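Local structure of testis-expressed protein 101 (Mus musculus, 7BPS) at residues A[41-46]-A[172-177]; A[55-60]-A[180-185]; A[75-80]-A[136-141]. The protein controls the binding of sperm to the zona pellucida and the migration of spermatozoa into the oviduct, probably by way of the adhesion molecule ADAM3. One frame throughout, in Å; residues are numbered along the deposited sequence.

Contact 1 (A[41-46]-A[172-177]); sequences TVLLIK and RLMAMI
Leu43 and Met174 meet through aliphatic and thioether groups, with no ring or planar side group between them; the flat groups are neighbours of the contact. Phe151 touches Leu43 and Tyr145 touches Leu173, while the carboxylate of Glu187 receives the backbone N-H groups of Leu173 and Met174, one on each oxygen. The two side chains reach toward each other tip to tip: Leu43 CD2 lies 3.8 Å from Met174 CE, and CD1 of the same leucine is 4.1 Å from that methyl, which therefore rests against both branches. Met174 starts off to one side of the strand, and its folded chain, bent at chi2 (-56°) and again at chi3 (-70°), brings the methyl back to the leucine. Residues 41-46 belong to an inner strand of the first of two tandem Ly6/uPAR domains, whereas 172-177 form a loop of the second, so the contact spans the interface between the domains. The loop reverses through a type I turn from Arg172 to Ala175 and an overlapping type I' turn from Met174 to Ile177. A second, looser touch lies two residues further along the strand, with Ile45 CG2 placed 4.4 Å from Leu173 CD2; here both side chains also pack on Leu149 of strand 143-152.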
# COMPACT_ATOMS: atom_id res chain seq x y z
N THR A 41 -2.47 9.90 -1.40
CA THR A 41 -2.65 8.46 -1.66
C THR A 41 -1.72 7.69 -0.73
O THR A 41 -0.52 8.00 -0.71
CB THR A 41 -2.33 8.12 -3.11
OG1 THR A 41 -3.19 8.90 -3.94
CG2 THR A 41 -2.48 6.64 -3.42
N VAL A 42 -2.25 6.71 -0.01
CA VAL A 42 -1.42 5.82 0.85
C VAL A 42 -1.82 4.39 0.56
O VAL A 42 -3.01 4.14 0.41
CB VAL A 42 -1.59 6.18 2.33
CG1 VAL A 42 -3.04 6.13 2.80
CG2 VAL A 42 -0.70 5.33 3.20
N LEU A 43 -0.84 3.50 0.49
CA LEU A 43 -1.01 2.03 0.38
C LEU A 43 -0.33 1.40 1.58
O LEU A 43 0.82 1.77 1.86
CB LEU A 43 -0.39 1.55 -0.93
CG LEU A 43 -0.46 0.04 -1.20
CD1 LEU A 43 -1.86 -0.50 -1.14
CD2 LEU A 43 0.14 -0.27 -2.55
N LEU A 44 -1.01 0.47 2.26
CA LEU A 44 -0.49 -0.23 3.47
C LEU A 44 -0.52 -1.72 3.19
O LEU A 44 -1.56 -2.21 2.78
CB LEU A 44 -1.36 0.13 4.68
CG LEU A 44 -1.37 1.61 5.05
CD1 LEU A 44 -2.58 2.33 4.47
CD2 LEU A 44 -1.30 1.81 6.54
N ILE A 45 0.60 -2.39 3.39
CA ILE A 45 0.73 -3.86 3.13
C ILE A 45 1.37 -4.52 4.35
O ILE A 45 2.41 -4.03 4.83
CB ILE A 45 1.52 -4.12 1.86
CG1 ILE A 45 0.94 -3.37 0.66
CG2 ILE A 45 1.60 -5.61 1.60
CD1 ILE A 45 1.89 -3.22 -0.50
N LYS A 46 0.77 -5.63 4.77
CA LYS A 46 1.08 -6.36 6.02
C LYS A 46 0.99 -7.85 5.72
O LYS A 46 0.10 -8.25 4.94
CB LYS A 46 0.02 -5.94 7.04
CG LYS A 46 0.33 -6.26 8.48
CD LYS A 46 -0.91 -6.24 9.34
CE LYS A 46 -0.55 -6.40 10.80
NZ LYS A 46 0.19 -7.66 11.04
N ARG A 172 -2.33 -12.25 -6.95
CA ARG A 172 -3.44 -11.25 -6.90
C ARG A 172 -3.52 -10.59 -5.53
O ARG A 172 -4.63 -10.21 -5.09
CB ARG A 172 -4.75 -11.94 -7.31
CG ARG A 172 -4.73 -12.44 -8.74
CD ARG A 172 -6.12 -12.62 -9.34
NE ARG A 172 -6.44 -14.04 -9.35
CZ ARG A 172 -6.58 -14.79 -10.43
NH1 ARG A 172 -6.50 -14.25 -11.63
NH2 ARG A 172 -6.84 -16.07 -10.30
N LEU A 173 -2.38 -10.42 -4.87
CA LEU A 173 -2.27 -9.57 -3.67
C LEU A 173 -2.88 -8.20 -3.99
O LEU A 173 -3.64 -7.67 -3.15
CB LEU A 173 -0.80 -9.46 -3.24
CG LEU A 173 -0.54 -8.56 -2.03
CD1 LEU A 173 -1.38 -8.98 -0.83
CD2 LEU A 173 0.93 -8.53 -1.67
N MET A 174 -2.56 -7.63 -5.16
CA MET A 174 -3.05 -6.28 -5.51
C MET A 174 -4.30 -6.39 -6.40
O MET A 174 -4.67 -5.41 -7.06
CB MET A 174 -1.94 -5.47 -6.19
CG MET A 174 -0.87 -5.02 -5.24
SD MET A 174 -1.53 -4.06 -3.85
CE MET A 174 -2.03 -2.55 -4.67
N ALA A 175 -4.98 -7.54 -6.36
CA ALA A 175 -6.29 -7.79 -7.00
C ALA A 175 -6.29 -7.36 -8.47
O ALA A 175 -7.34 -7.00 -8.95
CB ALA A 175 -7.37 -7.11 -6.21
N MET A 176 -5.15 -7.46 -9.17
CA MET A 176 -5.07 -7.22 -10.63
C MET A 176 -5.38 -5.75 -10.90
O MET A 176 -5.75 -5.44 -12.06
CB MET A 176 -6.06 -8.11 -11.40
CG MET A 176 -5.78 -9.61 -11.20
SD MET A 176 -6.87 -10.64 -12.21
CE MET A 176 -5.96 -10.58 -13.75
N ILE A 177 -5.24 -4.89 -9.90
CA ILE A 177 -5.34 -3.41 -10.10
C ILE A 177 -3.93 -2.86 -10.38
O ILE A 177 -3.03 -3.16 -9.60
CB ILE A 177 -6.06 -2.75 -8.90
CG1 ILE A 177 -7.52 -3.24 -8.86
CG2 ILE A 177 -5.95 -1.23 -8.98
CD1 ILE A 177 -8.26 -3.00 -7.57

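Contact 2 (A[55-60]-A[180-185]); sequences LASKSC and VGPMTV
Met183 and Leu55 are turned so that the terminal methyl of one meets the base of the other. The methionine chain runs extended through chi2 (-178°) and bends only at chi3 (-99°), which lays CE against the leucine near its backbone, 4.2 Å from Leu55 CB and 4.1 Å from Leu55 O. That carbonyl already belongs to the sheet, where it pairs with Leu43, and the methyl adds packing without a polar bond.

Beside this pair, Pro182 presents its ring to Ser57. Its CG stands 3.7 Å from Ser57 OG, an approach of carbon to oxygen in which the proline offers no polar partner. The hydroxyl is not stranded, because Gln39 NE2 bonds to it. With OG anti to the backbone N (chi1 170°), Ser57 extends its oxygen toward the proline ring and keeps it within the amide's reach.

What presents Pro182 and Met183 side by side is a tight hairpin. A type II' turn runs from Val180 to Met183 with Gly181 at its first corner, and the end residues exchange two backbone bonds, Val180 N to Met183 O at 2.9 Å and Met183 N to Val180 O at 3.0 Å. The hairpin of the second Ly6/uPAR domain thus faces strand 52-61 of the first. Strand 37-46 shares the interface, since its Thr41 touches Val180, Pro182 and Met183, while Phe151 of strand 143-152 packs on both Leu55 and Val185.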
# COMPACT_ATOMS: atom_id res chain seq x y z
N LEU A 55 3.51 3.16 1.75
CA LEU A 55 3.80 4.03 0.60
C LEU A 55 2.79 5.18 0.66
O LEU A 55 1.59 4.94 0.42
CB LEU A 55 3.71 3.24 -0.71
CG LEU A 55 4.59 1.99 -0.80
CD1 LEU A 55 3.81 0.75 -0.36
CD2 LEU A 55 5.16 1.77 -2.19
N ALA A 56 3.26 6.37 1.04
CA ALA A 56 2.44 7.59 1.23
C ALA A 56 2.93 8.70 0.28
O ALA A 56 4.12 9.12 0.37
CB ALA A 56 2.47 8.03 2.67
N SER A 57 2.02 9.16 -0.57
CA SER A 57 2.25 10.21 -1.58
C SER A 57 1.27 11.38 -1.38
O SER A 57 0.07 11.14 -1.33
CB SER A 57 2.11 9.66 -2.95
OG SER A 57 2.12 10.71 -3.87
N LYS A 58 1.81 12.60 -1.30
CA LYS A 58 1.06 13.86 -1.47
C LYS A 58 1.75 14.69 -2.57
O LYS A 58 2.98 14.75 -2.58
CB LYS A 58 0.98 14.60 -0.14
CG LYS A 58 0.08 13.93 0.88
CD LYS A 58 -0.32 14.86 2.00
CE LYS A 58 -1.09 14.16 3.10
NZ LYS A 58 -1.52 15.12 4.14
N SER A 59 0.97 15.26 -3.48
CA SER A 59 1.51 16.04 -4.63
C SER A 59 0.43 16.86 -5.34
O SER A 59 -0.80 16.67 -5.12
CB SER A 59 2.23 15.13 -5.60
OG SER A 59 1.33 14.34 -6.35
N CYS A 60 0.93 17.79 -6.14
CA CYS A 60 0.23 18.40 -7.28
C CYS A 60 0.07 17.33 -8.34
O CYS A 60 0.97 16.53 -8.48
CB CYS A 60 1.04 19.57 -7.83
SG CYS A 60 1.33 20.83 -6.57
N VAL A 180 -2.64 3.05 -8.30
CA VAL A 180 -3.02 3.47 -6.93
C VAL A 180 -2.62 4.94 -6.87
O VAL A 180 -1.42 5.25 -6.63
CB VAL A 180 -2.31 2.61 -5.86
CG1 VAL A 180 -2.66 3.06 -4.46
CG2 VAL A 180 -2.61 1.14 -6.01
N GLY A 181 -3.61 5.80 -7.07
CA GLY A 181 -3.41 7.24 -7.22
C GLY A 181 -2.36 7.48 -8.30
O GLY A 181 -2.49 6.95 -9.39
N PRO A 182 -1.25 8.18 -7.99
CA PRO A 182 -0.25 8.49 -9.00
C PRO A 182 0.74 7.34 -9.26
O PRO A 182 1.57 7.51 -10.10
CB PRO A 182 0.47 9.70 -8.40
CG PRO A 182 0.42 9.46 -6.92
CD PRO A 182 -0.89 8.71 -6.67
N MET A 183 0.61 6.22 -8.54
CA MET A 183 1.56 5.09 -8.62
C MET A 183 1.01 4.03 -9.57
O MET A 183 -0.19 3.81 -9.58
CB MET A 183 1.79 4.43 -7.25
CG MET A 183 2.44 5.32 -6.22
SD MET A 183 2.70 4.43 -4.68
CE MET A 183 1.30 4.98 -3.71
N THR A 184 1.90 3.38 -10.31
CA THR A 184 1.64 2.17 -11.12
C THR A 184 2.19 0.97 -10.34
O THR A 184 3.24 1.16 -9.68
CB THR A 184 2.28 2.38 -12.50
OG1 THR A 184 1.58 3.48 -13.05
CG2 THR A 184 2.21 1.18 -13.41
N VAL A 185 1.54 -0.19 -10.46
CA VAL A 185 1.87 -1.45 -9.74
C VAL A 185 2.03 -2.57 -10.74
O VAL A 185 1.07 -2.80 -11.48
CB VAL A 185 0.77 -1.92 -8.75
CG1 VAL A 185 1.40 -2.68 -7.60
CG2 VAL A 185 -0.08 -0.78 -8.24

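Contact 3 (A[75-80]-A[136-141]); sequences APPGLV and PCANGT
Pro77 carries the apolar part of this contact, its ring set against the methyls of Ala138 and Thr141. Its CB lies 3.7 Å from Ala138 CB, and CG is 4.1 Å from Thr141 CG2. Contacts between carbon and oxygen form a second group. Pro77 CG approaches Asn139 O to 3.6 Å, and Thr141 CG2 comes within 3.7 Å of Pro77 O.

The hydrogen bonds lie within 136-141 and shape the surface that the proline meets. Thr141 OG1 donates to Ala138 O over 2.6 Å, nearly along the C=O axis, and Thr141 N adds a weak bond to the same oxygen. Together they brace a type II turn from Ala138 to Thr141. Chi1 of 50° sets the hydroxyl back over the turn and leaves CG2 for the proline.

Pro77 follows a cis peptide bond, and Cys137 forms a disulfide with Cys165, whose backbone pairs with Leu79. Asn139, a predicted glycosylation site that bears no sugar here, points its CB away from Pro77. Between these two segments the touches are van der Waals ones, which suggests that shape more than directional bonding governs how they fit at this domain surface.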
# COMPACT_ATOMS: atom_id res chain seq x y z
N ALA A 75 -7.93 -9.39 1.74
CA ALA A 75 -8.51 -9.37 3.10
C ALA A 75 -7.80 -10.37 3.99
O ALA A 75 -7.28 -11.38 3.52
CB ALA A 75 -9.98 -9.68 3.03
N PRO A 76 -7.75 -10.10 5.31
CA PRO A 76 -7.25 -11.08 6.27
C PRO A 76 -8.17 -12.29 6.24
O PRO A 76 -9.27 -12.24 5.69
CB PRO A 76 -7.27 -10.32 7.60
CG PRO A 76 -8.35 -9.27 7.42
CD PRO A 76 -8.25 -8.88 5.95
N PRO A 77 -7.76 -13.46 6.77
CA PRO A 77 -6.47 -13.61 7.43
C PRO A 77 -5.26 -13.67 6.49
O PRO A 77 -5.41 -14.03 5.34
CB PRO A 77 -6.59 -14.95 8.17
CG PRO A 77 -7.66 -15.72 7.41
CD PRO A 77 -8.57 -14.69 6.78
N GLY A 78 -4.08 -13.36 7.03
CA GLY A 78 -2.79 -13.42 6.35
C GLY A 78 -2.37 -12.06 5.79
O GLY A 78 -2.31 -11.03 6.57
N LEU A 79 -2.08 -12.03 4.49
CA LEU A 79 -1.72 -10.79 3.76
C LEU A 79 -2.92 -9.85 3.74
O LEU A 79 -4.07 -10.32 3.54
CB LEU A 79 -1.27 -11.15 2.34
CG LEU A 79 -0.13 -12.15 2.24
CD1 LEU A 79 0.35 -12.24 0.78
CD2 LEU A 79 1.01 -11.82 3.20
N VAL A 80 -2.66 -8.56 3.93
CA VAL A 80 -3.66 -7.46 3.87
C VAL A 80 -3.02 -6.34 3.05
O VAL A 80 -1.86 -5.93 3.39
CB VAL A 80 -4.02 -6.95 5.27
CG1 VAL A 80 -5.07 -5.85 5.20
CG2 VAL A 80 -4.46 -8.08 6.18
N PRO A 136 2.02 -20.72 10.81
CA PRO A 136 0.84 -21.51 10.51
C PRO A 136 -0.23 -20.60 9.89
O PRO A 136 -0.37 -19.46 10.29
CB PRO A 136 0.45 -22.09 11.88
CG PRO A 136 0.97 -21.09 12.88
CD PRO A 136 2.21 -20.50 12.25
N CYS A 137 -0.92 -21.12 8.89
CA CYS A 137 -2.00 -20.43 8.15
C CYS A 137 -3.33 -20.60 8.88
O CYS A 137 -3.66 -21.73 9.25
CB CYS A 137 -2.11 -21.02 6.75
SG CYS A 137 -0.54 -20.94 5.84
N ALA A 138 -4.10 -19.52 9.04
CA ALA A 138 -5.45 -19.54 9.63
C ALA A 138 -6.42 -20.23 8.67
O ALA A 138 -6.11 -20.31 7.46
CB ALA A 138 -5.91 -18.13 9.90
N ASN A 139 -7.56 -20.68 9.21
CA ASN A 139 -8.71 -21.17 8.42
C ASN A 139 -9.11 -20.06 7.44
O ASN A 139 -9.24 -18.91 7.85
CB ASN A 139 -9.89 -21.60 9.31
CG ASN A 139 -10.75 -22.67 8.68
OD1 ASN A 139 -10.23 -23.58 8.05
ND2 ASN A 139 -12.07 -22.59 8.84
N GLY A 140 -9.32 -20.39 6.18
CA GLY A 140 -9.77 -19.40 5.18
C GLY A 140 -8.65 -19.01 4.23
O GLY A 140 -8.98 -18.47 3.16
N THR A 141 -7.37 -19.25 4.58
CA THR A 141 -6.23 -19.01 3.66
C THR A 141 -6.31 -20.08 2.57
O THR A 141 -6.75 -21.17 2.90
CB THR A 141 -4.90 -18.95 4.42
OG1 THR A 141 -4.84 -20.10 5.25
CG2 THR A 141 -4.78 -17.70 5.27

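In the fold
Contacts 1 and 2 are buried and draw on one sheet: strands 37-46 and 52-61 are neighbours in it, joined by backbone bonds such as Thr41 to Ser57, and each receives a methionine from the second domain. Contact 3 lies at the surface, its centre about 27 Å from that of contact 2 and on the opposite side of the chain's centre. It still meets contact 1, where Lys46 pairs with Val80 and Leu173 packs on Leu79. All three join the two Ly6/uPAR domains by van der Waals packing, largely apolar. Leucine and methionine side chains carry most of it inside, with Pro182 on Ser57 beside them, whereas proline, alanine and threonine groups meet at the surface.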